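Local coordinates for lambda phage protein with carbohydrate-binding module (PDB 2A5Z) that is of unknown function but binds magnesium and, with its jelly-roll fold and carbohydrate-binding module, probably recognises carbohydrate, at residues C[120-125]-C[244-249]; C[184-189]-C[200-205]. One frame throughout, in Å; residues are numbered along the deposited sequence.

Both contacts belong to one six-stranded antiparallel sheet of the jelly roll, with their centres about 9 Å apart. Contact 1 pairs strand 119-125 with strand 245-254, segments 119 residues apart in sequence; contact 2 is a local hairpin of strands 184-191 and 197-203, nested within the chain that contact 1 closes. Strands 119-125 and 184-191 are neighbours, so the order runs 245-254, 119-125, 184-191, 197-203. Backbone pairs such as Phe124 O to Tyr185 N, 2.8 Å, join the two contacts, and the indole of Trp184 packs against Asp247, a magnesium ligand. The second subunit touches both contacts, linking metal site, sheet and assembly.

Contact 1: C[120-125]-C[244-249]; sequences VTVYFK and ISIDLI. With MG (magnesium ion), chain F.
Tyr123 sits opposite both Asp247 and Leu248, a classic beta bulge in an otherwise regular antiparallel pairing. The carbonyl O of Tyr123 accepts a bond from Asp247 N at 3.0 Å and a weak one from Leu248 N at 3.4 Å, while Tyr123 N donates an almost straight bond to Leu248 O (2.8 Å). Past the bulge, Lys125 and Ser245 exchange two backbone bonds.

On the Tyr123 and Leu248 face the two side chains run side by side. Leu248 CD2 lies over the phenol face, 4.0 Å from the centroid of the Tyr123 ring, in a CH-pi contact. The other face is apolar: Val122 puts CG1, anti to its backbone N (chi1 180°), against Ile246 CD1 at 3.8 Å, and its CG2 beside Ile249 CG1. Farther along, Ile244 CG2 meets Phe124 CD1 at 3.5 Å, and Phe230 of strand 230-234 packs on this layer.

Asp247, at the bulge, grips magnesium twice, through its backbone O and OD1, each 2.2 Å from the ion. Asp54, Phe88 and Gly89 supply further ligands. The other carboxylate oxygen, OD2, is held by His87 and by a salt bridge to Arg259 of the second subunit, whose Ala260 O also hydrogen-bonds Tyr123 OH. With one oxygen on the metal and the other on these partners, the carboxylate is restrained in rotation, and its negative charge is probably well compensated. The bulge thus ties metal binding to both the sheet and the subunit interface.

Contact 2: C[184-189]-C[200-205]; sequences WYICKF and TLYSDS
Thr200 and Lys188 are joined by two backbone hydrogen bonds, N to O in each direction and both 2.9 Å long. A water linking Lys188 O to Thr200 OG1 adds a bridge beside this pair.

Leu201 turns to the same face as Cys187. Its CD1 reaches past the directly paired residue to Tyr185 CB, 3.9 Å away, the two side chains crossing at a slant; Leu153 of strand 153-156 packs against both Leu201 and Cys187.

Tyr202 pairs with Ile186 through a short bond from its N to Ile186 O (2.7 Å) and a return bond from Ile186 N to Tyr202 O. The Tyr202 ring presents its edge to Lys188 CB, which lies close to the ring plane, while Thr200 CG2 lies over one face toward the rim. The lysine chain, bent at chi3 (60°), brings CE to 3.3 Å from Tyr202 OH; its NZ hydrogen-bonds Val262 O of the second subunit. Beyond this pair, Ser203 O approaches Ile186 CD1 at 3.4 Å.

Asp204 lies alongside Trp184, its carboxylate CG 3.4 Å from Trp184 CB and the carboxylate and indole planes 23° apart. One water connects Asp204 N to Trp184 O, and another connects OD1 to Tyr185 O. OD2 hydrogen-bonds His87, which also stacks on Trp184. Around Asp204 the polar link to the neighbouring strand thus runs through water, and the carboxylate, held at OD1 by a water and at OD2 by His87, probably helps orient and polarise that histidine, the same one that holds the magnesium ligand Asp247.

Contact 1: C[120-125]-C[244-249]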
loop_
_atom_site.group_PDB
_atom_site.type_symbol
_atom_site.label_atom_id
_atom_site.label_comp_id
_atom_site.label_asym_id
_atom_site.label_seq_id
_atom_site.Cartn_x
_atom_site.Cartn_y
_atom_site.Cartn_z
ATOM N N VAL C 120 -5.769 17.141 -10.699
ATOM C CA VAL C 120 -5.279 15.834 -11.124
ATOM C C VAL C 120 -4.323 16.016 -12.302
ATOM O O VAL C 120 -4.675 16.657 -13.294
ATOM C CB VAL C 120 -6.434 14.874 -11.517
ATOM C CG1 VAL C 120 -5.883 13.500 -11.974
ATOM C CG2 VAL C 120 -7.424 14.710 -10.368
ATOM N N THR C 121 -3.111 15.477 -12.175
ATOM C CA THR C 121 -2.120 15.553 -13.238
ATOM C C THR C 121 -1.759 14.150 -13.720
ATOM O O THR C 121 -1.506 13.268 -12.905
ATOM C CB THR C 121 -0.859 16.311 -12.783
ATOM O OG1 THR C 121 -1.243 17.566 -12.193
ATOM C CG2 THR C 121 0.064 16.586 -13.968
ATOM N N VAL C 122 -1.751 13.959 -15.043
ATOM C CA VAL C 122 -1.504 12.652 -15.661
ATOM C C VAL C 122 -0.427 12.754 -16.748
ATOM O O VAL C 122 -0.528 13.584 -17.659
ATOM C CB VAL C 122 -2.790 12.049 -16.312
ATOM C CG1 VAL C 122 -2.482 10.686 -16.944
ATOM C CG2 VAL C 122 -3.906 11.892 -15.296
ATOM N N TYR C 123 0.593 11.910 -16.639
ATOM C CA TYR C 123 1.626 11.794 -17.651
ATOM C C TYR C 123 1.323 10.535 -18.444
ATOM O O TYR C 123 1.317 9.426 -17.881
ATOM C CB TYR C 123 3.015 11.705 -17.006
ATOM C CG TYR C 123 3.412 12.951 -16.234
ATOM C CD1 TYR C 123 4.424 13.795 -16.704
ATOM C CD2 TYR C 123 2.773 13.290 -15.044
ATOM C CE1 TYR C 123 4.800 14.942 -15.985
ATOM C CE2 TYR C 123 3.128 14.437 -14.324
ATOM C CZ TYR C 123 4.136 15.260 -14.808
ATOM O OH TYR C 123 4.485 16.396 -14.099
ATOM N N PHE C 124 1.061 10.704 -19.739
ATOM C CA PHE C 124 0.554 9.611 -20.567
ATOM C C PHE C 124 1.126 9.624 -21.972
ATOM O O PHE C 124 1.515 10.680 -22.488
ATOM C CB PHE C 124 -0.988 9.623 -20.612
ATOM C CG PHE C 124 -1.582 10.809 -21.336
ATOM C CD1 PHE C 124 -1.903 10.728 -22.695
ATOM C CD2 PHE C 124 -1.841 11.997 -20.661
ATOM C CE1 PHE C 124 -2.460 11.806 -23.361
ATOM C CE2 PHE C 124 -2.390 13.094 -21.331
ATOM C CZ PHE C 124 -2.706 12.989 -22.683
ATOM N N LYS C 125 1.165 8.442 -22.587
ATOM C CA LYS C 125 1.705 8.285 -23.934
ATOM C C LYS C 125 0.634 7.756 -24.870
ATOM O O LYS C 125 -0.011 6.736 -24.588
ATOM C CB LYS C 125 2.913 7.334 -23.934
ATOM C CG LYS C 125 3.669 7.285 -25.274
ATOM C CD LYS C 125 4.881 6.367 -25.233
ATOM C CE LYS C 125 5.676 6.486 -26.546
ATOM N NZ LYS C 125 6.828 5.554 -26.628
ATOM N N ILE C 244 -4.137 4.089 -24.292
ATOM C CA ILE C 244 -3.156 5.065 -23.833
ATOM C C ILE C 244 -2.339 4.511 -22.642
ATOM O O ILE C 244 -2.901 3.962 -21.700
ATOM C CB ILE C 244 -3.833 6.456 -23.601
ATOM C CG1 ILE C 244 -4.137 7.098 -24.977
ATOM C CG2 ILE C 244 -2.980 7.364 -22.708
ATOM C CD1 ILE C 244 -4.834 8.463 -24.951
ATOM N N SER C 245 -1.013 4.621 -22.723
ATOM C CA SER C 245 -0.114 4.171 -21.655
ATOM C C SER C 245 -0.030 5.214 -20.555
ATOM O O SER C 245 -0.148 6.400 -20.824
ATOM C CB SER C 245 1.288 3.897 -22.206
ATOM O OG SER C 245 1.243 2.960 -23.270
ATOM N N ILE C 246 0.177 4.778 -19.315
ATOM C CA ILE C 246 0.299 5.723 -18.190
ATOM C C ILE C 246 1.621 5.560 -17.424
ATOM O O ILE C 246 2.024 4.443 -17.062
ATOM C CB ILE C 246 -0.951 5.724 -17.253
ATOM C CG1 ILE C 246 -0.825 6.806 -16.155
ATOM C CG2 ILE C 246 -1.242 4.310 -16.703
ATOM C CD1 ILE C 246 -2.146 7.215 -15.509
ATOM N N ASP C 247 2.282 6.700 -17.224
ATOM C CA ASP C 247 3.535 6.809 -16.488
ATOM C C ASP C 247 3.235 7.193 -15.031
ATOM O O ASP C 247 3.746 6.589 -14.102
ATOM C CB ASP C 247 4.406 7.891 -17.159
ATOM C CG ASP C 247 5.686 8.217 -16.388
ATOM O OD1 ASP C 247 6.196 7.356 -15.658
ATOM O OD2 ASP C 247 6.210 9.347 -16.531
ATOM N N LEU C 248 2.367 8.178 -14.841
ATOM C CA LEU C 248 2.281 8.861 -13.562
ATOM C C LEU C 248 0.949 9.583 -13.426
ATOM O O LEU C 248 0.474 10.209 -14.378
ATOM C CB LEU C 248 3.447 9.863 -13.454
ATOM C CG LEU C 248 3.605 10.875 -12.314
ATOM C CD1 LEU C 248 3.620 10.187 -10.967
ATOM C CD2 LEU C 248 4.884 11.674 -12.509
ATOM N N ILE C 249 0.356 9.486 -12.239
ATOM C CA ILE C 249 -0.832 10.257 -11.896
ATOM C C ILE C 249 -0.610 10.908 -10.531
ATOM O O ILE C 249 0.046 10.326 -9.672
ATOM C CB ILE C 249 -2.134 9.380 -11.939
ATOM C CG1 ILE C 249 -3.396 10.254 -11.838
ATOM C CG2 ILE C 249 -2.099 8.244 -10.895
ATOM C CD1 ILE C 249 -4.693 9.534 -12.225
HETATM MG MG MG F . 5.835 6.070 -13.958
#

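Contact 2: C[184-189]-C[200-205]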
loop_
_atom_site.group_PDB
_atom_site.type_symbol
_atom_site.label_atom_id
_atom_site.label_comp_id
_atom_site.label_asym_id
_atom_site.label_seq_id
_atom_site.Cartn_x
_atom_site.Cartn_y
_atom_site.Cartn_z
ATOM N N TRP C 184 4.554 11.515 -25.714
ATOM C CA TRP C 184 4.280 11.789 -24.306
ATOM C C TRP C 184 3.629 13.145 -24.118
ATOM O O TRP C 184 4.096 14.144 -24.673
ATOM C CB TRP C 184 5.579 11.713 -23.499
ATOM C CG TRP C 184 6.012 10.315 -23.278
ATOM C CD1 TRP C 184 6.978 9.629 -23.968
ATOM C CD2 TRP C 184 5.486 9.405 -22.305
ATOM N NE1 TRP C 184 7.086 8.348 -23.474
ATOM C CE2 TRP C 184 6.180 8.183 -22.457
ATOM C CE3 TRP C 184 4.497 9.506 -21.317
ATOM C CZ2 TRP C 184 5.914 7.063 -21.654
ATOM C CZ3 TRP C 184 4.225 8.393 -20.525
ATOM C CH2 TRP C 184 4.937 7.187 -20.697
ATOM N N TYR C 185 2.554 13.165 -23.328
ATOM C CA TYR C 185 1.753 14.366 -23.075
ATOM C C TYR C 185 1.528 14.491 -21.572
ATOM O O TYR C 185 1.655 13.508 -20.838
ATOM C CB TYR C 185 0.386 14.274 -23.778
ATOM C CG TYR C 185 0.428 14.372 -25.285
ATOM C CD1 TYR C 185 0.596 15.605 -25.916
ATOM C CD2 TYR C 185 0.303 13.235 -26.083
ATOM C CE1 TYR C 185 0.650 15.705 -27.308
ATOM C CE2 TYR C 185 0.345 13.321 -27.483
ATOM C CZ TYR C 185 0.520 14.560 -28.082
ATOM O OH TYR C 185 0.557 14.663 -29.451
ATOM N N ILE C 186 1.196 15.695 -21.117
ATOM C CA ILE C 186 0.783 15.911 -19.728
ATOM C C ILE C 186 -0.595 16.575 -19.754
ATOM O O ILE C 186 -0.857 17.433 -20.597
ATOM C CB ILE C 186 1.810 16.794 -18.944
ATOM C CG1 ILE C 186 3.246 16.299 -19.168
ATOM C CG2 ILE C 186 1.469 16.853 -17.431
ATOM C CD1 ILE C 186 4.334 17.279 -18.744
ATOM N N CYS C 187 -1.495 16.136 -18.876
ATOM C CA CYS C 187 -2.782 16.799 -18.716
ATOM C C CYS C 187 -3.039 17.127 -17.250
ATOM O O CYS C 187 -2.883 16.269 -16.369
ATOM C CB CYS C 187 -3.936 15.961 -19.283
ATOM S SG CYS C 187 -5.589 16.658 -18.948
ATOM N N LYS C 188 -3.418 18.376 -17.004
ATOM C CA LYS C 188 -3.909 18.793 -15.704
ATOM C C LYS C 188 -5.414 19.070 -15.770
ATOM O O LYS C 188 -5.895 19.798 -16.643
ATOM C CB LYS C 188 -3.134 20.012 -15.199
ATOM C CG LYS C 188 -3.555 20.502 -13.814
ATOM C CD LYS C 188 -2.428 21.261 -13.126
ATOM C CE LYS C 188 -1.985 22.485 -13.903
ATOM N NZ LYS C 188 -1.226 23.395 -13.012
ATOM N N PHE C 189 -6.145 18.447 -14.854
ATOM C CA PHE C 189 -7.568 18.673 -14.687
ATOM C C PHE C 189 -7.724 19.480 -13.385
ATOM O O PHE C 189 -7.143 19.133 -12.361
ATOM C CB PHE C 189 -8.306 17.322 -14.647
ATOM C CG PHE C 189 -9.773 17.424 -14.292
ATOM C CD1 PHE C 189 -10.747 17.268 -15.268
ATOM C CD2 PHE C 189 -10.177 17.659 -12.972
ATOM C CE1 PHE C 189 -12.106 17.350 -14.947
ATOM C CE2 PHE C 189 -11.526 17.756 -12.638
ATOM C CZ PHE C 189 -12.492 17.598 -13.623
ATOM N N THR C 200 -6.022 21.241 -19.114
ATOM C CA THR C 200 -4.914 21.758 -19.906
ATOM C C THR C 200 -4.038 20.609 -20.352
ATOM O O THR C 200 -3.623 19.782 -19.532
ATOM C CB THR C 200 -4.085 22.787 -19.118
ATOM O OG1 THR C 200 -4.954 23.815 -18.640
ATOM C CG2 THR C 200 -3.010 23.416 -19.999
ATOM N N LEU C 201 -3.781 20.556 -21.655
ATOM C CA LEU C 201 -2.857 19.593 -22.240
ATOM C C LEU C 201 -1.511 20.265 -22.539
ATOM O O LEU C 201 -1.462 21.375 -23.076
ATOM C CB LEU C 201 -3.459 19.000 -23.515
ATOM C CG LEU C 201 -2.668 17.982 -24.326
ATOM C CD1 LEU C 201 -2.694 16.587 -23.676
ATOM C CD2 LEU C 201 -3.220 17.948 -25.749
ATOM N N TYR C 202 -0.426 19.593 -22.161
ATOM C CA TYR C 202 0.926 20.089 -22.357
ATOM C C TYR C 202 1.745 19.080 -23.153
ATOM O O TYR C 202 1.414 17.883 -23.210
ATOM C CB TYR C 202 1.641 20.315 -21.015
ATOM C CG TYR C 202 0.884 21.106 -19.970
ATOM C CD1 TYR C 202 1.149 22.466 -19.770
ATOM C CD2 TYR C 202 -0.066 20.491 -19.154
ATOM C CE1 TYR C 202 0.477 23.201 -18.787
ATOM C CE2 TYR C 202 -0.760 21.218 -18.171
ATOM C CZ TYR C 202 -0.479 22.572 -17.996
ATOM O OH TYR C 202 -1.157 23.290 -17.040
ATOM N N SER C 203 2.832 19.563 -23.742
ATOM C CA SER C 203 3.846 18.683 -24.309
ATOM C C SER C 203 4.639 18.052 -23.158
ATOM O O SER C 203 4.475 18.438 -21.989
ATOM C CB SER C 203 4.784 19.488 -25.204
ATOM O OG SER C 203 5.641 20.282 -24.405
ATOM N N ASP C 204 5.517 17.106 -23.486
ATOM C CA ASP C 204 6.339 16.434 -22.474
ATOM C C ASP C 204 7.344 17.369 -21.775
ATOM O O ASP C 204 7.902 17.013 -20.737
ATOM C CB ASP C 204 7.063 15.222 -23.078
ATOM C CG ASP C 204 7.413 14.170 -22.035
ATOM O OD1 ASP C 204 6.764 14.143 -20.962
ATOM O OD2 ASP C 204 8.320 13.348 -22.300
ATOM N N SER C 205 7.568 18.557 -22.336
ATOM C CA SER C 205 8.407 19.562 -21.673
ATOM C C SER C 205 7.598 20.645 -20.932
ATOM O O SER C 205 8.162 21.642 -20.478
ATOM C CB SER C 205 9.399 20.183 -22.659
ATOM O OG SER C 205 8.726 20.729 -23.773
HETATM O O HOH W 1 5.081 16.046 -26.244
HETATM O O HOH W 2 4.421 12.981 -20.100
HETATM O O HOH W 3 -5.848 22.998 -16.009
#